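Long-range contact in heterokaryon incompatibility protein s (Podospora anserina, PDB 2WVQ), which carries out vegetative non-self-recognition, forming the [het-s] prion and interacting with het-S from incompatible cells to trigger a lethal reaction that prevents viable heterokaryons: residues A[30-35]-A[150-155]. The protein carries 2 engineered substitutions. Sequence-based numbering, arbitrary orientation. Where two conformers were deposited one is given.
Sequences EYVQLG and TAWALY
Strands 32-34 and 152-154 run side by side as a small two-stranded parallel sheet in the otherwise helical globular HeLo domain. Four backbone hydrogen bonds form the ladder: Y31 O takes the N-H of W152, Q33 N donates to W152 O at 2.9 Å, almost straight (177°), Q33 O takes the N-H of L154, and G35 N closes the far end on L154 O.

The face bearing V32, L34, W152 and L154 is the hydrophobic one. W152 takes the crowded position between its own N and carbonyl carbon (chi1 63°), and its indole lies with one face under V32; V32 CB sits 4.3 Å from the centroid of the six-membered ring, a CH-pi contact near the rim. V32, well off a staggered rotamer (chi1 19°), sets CG1 4.0 Å from W152 CZ2 while CG2 reaches L154 CD1 at 3.6 Å. That same L154 methyl also meets L34 CD2 at 3.7 Å, so it fills the notch between two knobs of the other strand.

On the opposite face, beside A153, Q33 stretches its extended chain over the alanines, NE2 3.7 Å from A153 CB and OE1 3.8 Å from A151 CB.

Helix 42-62 packs on V32 and L34, helix 157-176 on L34 and L154, and helix 79-108 on W152 and Y155, whose ring stacks with Y105; S102 OG of helix 79-108 hydrogen-bonds to A153 O.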
# COMPACT_ATOMS: atom_id res chain seq x y z
N GLU A 30 11.10 13.38 5.08
CA GLU A 30 12.19 14.28 4.73
C GLU A 30 12.95 13.86 3.47
O GLU A 30 13.53 14.68 2.78
CB GLU A 30 13.15 14.39 5.91
CG GLU A 30 12.59 15.32 6.98
CD GLU A 30 13.07 15.03 8.39
OE1 GLU A 30 12.33 15.41 9.32
OE2 GLU A 30 14.17 14.47 8.56
N TYR A 31 12.96 12.57 3.17
CA TYR A 31 13.71 12.07 2.01
C TYR A 31 12.91 12.19 0.70
O TYR A 31 13.44 11.83 -0.37
CB TYR A 31 14.18 10.63 2.28
CG TYR A 31 14.96 10.53 3.58
CD1 TYR A 31 14.35 10.05 4.75
CD2 TYR A 31 16.30 10.95 3.65
CE1 TYR A 31 15.06 9.97 5.96
CE2 TYR A 31 17.02 10.87 4.86
CZ TYR A 31 16.39 10.38 6.01
OH TYR A 31 17.10 10.29 7.19
N VAL A 32 11.67 12.69 0.76
CA VAL A 32 10.81 12.68 -0.44
C VAL A 32 10.73 13.95 -1.31
O VAL A 32 10.41 15.05 -0.87
CB VAL A 32 9.46 11.83 -0.33
CG1 VAL A 32 9.02 11.52 1.10
CG2 VAL A 32 8.33 12.34 -1.27
N GLN A 33 11.09 13.72 -2.58
CA GLN A 33 11.06 14.72 -3.63
C GLN A 33 9.82 14.51 -4.51
O GLN A 33 9.23 13.42 -4.54
CB GLN A 33 12.30 14.57 -4.50
CG GLN A 33 13.64 14.85 -3.85
CD GLN A 33 14.78 14.25 -4.65
OE1 GLN A 33 15.95 14.50 -4.39
NE2 GLN A 33 14.44 13.44 -5.65
N LEU A 34 9.39 15.56 -5.21
CA LEU A 34 8.31 15.40 -6.18
C LEU A 34 8.86 15.64 -7.59
O LEU A 34 9.57 16.61 -7.83
CB LEU A 34 7.11 16.33 -5.89
CG LEU A 34 6.39 16.14 -4.55
CD1 LEU A 34 5.13 16.97 -4.55
CD2 LEU A 34 6.07 14.67 -4.28
N GLY A 35 8.48 14.77 -8.50
CA GLY A 35 9.04 14.78 -9.84
C GLY A 35 8.35 15.74 -10.78
O GLY A 35 7.30 16.32 -10.49
N THR A 150 18.88 7.48 1.45
CA THR A 150 18.83 7.96 0.05
C THR A 150 17.53 8.74 -0.22
O THR A 150 16.44 8.24 0.08
CB THR A 150 18.95 6.78 -0.99
OG1 THR A 150 17.85 5.86 -0.83
CG2 THR A 150 20.29 6.01 -0.84
N ALA A 151 17.67 9.96 -0.75
CA ALA A 151 16.53 10.78 -1.19
C ALA A 151 15.90 10.14 -2.42
O ALA A 151 16.60 9.56 -3.24
CB ALA A 151 16.96 12.22 -1.50
N TRP A 152 14.58 10.21 -2.52
CA TRP A 152 13.88 9.52 -3.58
C TRP A 152 12.63 10.31 -3.99
O TRP A 152 12.06 11.05 -3.20
CB TRP A 152 13.56 8.07 -3.15
CG TRP A 152 12.64 8.04 -1.98
CD1 TRP A 152 12.99 8.17 -0.66
CD2 TRP A 152 11.22 7.92 -2.01
NE1 TRP A 152 11.86 8.13 0.12
CE2 TRP A 152 10.76 7.95 -0.68
CE3 TRP A 152 10.29 7.75 -3.04
CZ2 TRP A 152 9.42 7.86 -0.36
CZ3 TRP A 152 8.97 7.67 -2.72
CH2 TRP A 152 8.54 7.72 -1.39
N ALA A 153 12.22 10.18 -5.24
CA ALA A 153 11.12 11.00 -5.76
C ALA A 153 9.84 10.23 -5.95
O ALA A 153 9.85 9.06 -6.31
CB ALA A 153 11.54 11.66 -7.09
N LEU A 154 8.73 10.90 -5.73
CA LEU A 154 7.42 10.47 -6.20
C LEU A 154 7.21 11.02 -7.61
O LEU A 154 7.15 12.23 -7.81
CB LEU A 154 6.32 11.00 -5.30
CG LEU A 154 6.32 10.49 -3.85
CD1 LEU A 154 5.32 11.24 -2.99
CD2 LEU A 154 6.01 9.01 -3.88
N TYR A 155 7.06 10.12 -8.59
CA TYR A 155 7.04 10.52 -10.00
C TYR A 155 5.62 10.59 -10.60
O TYR A 155 5.44 11.05 -11.75
CB TYR A 155 7.95 9.59 -10.84
CG TYR A 155 9.43 9.66 -10.53
CD1 TYR A 155 10.08 8.60 -9.88
CD2 TYR A 155 10.20 10.75 -10.94
CE1 TYR A 155 11.46 8.65 -9.62
CE2 TYR A 155 11.56 10.80 -10.68
CZ TYR A 155 12.17 9.75 -10.00
OH TYR A 155 13.53 9.79 -9.74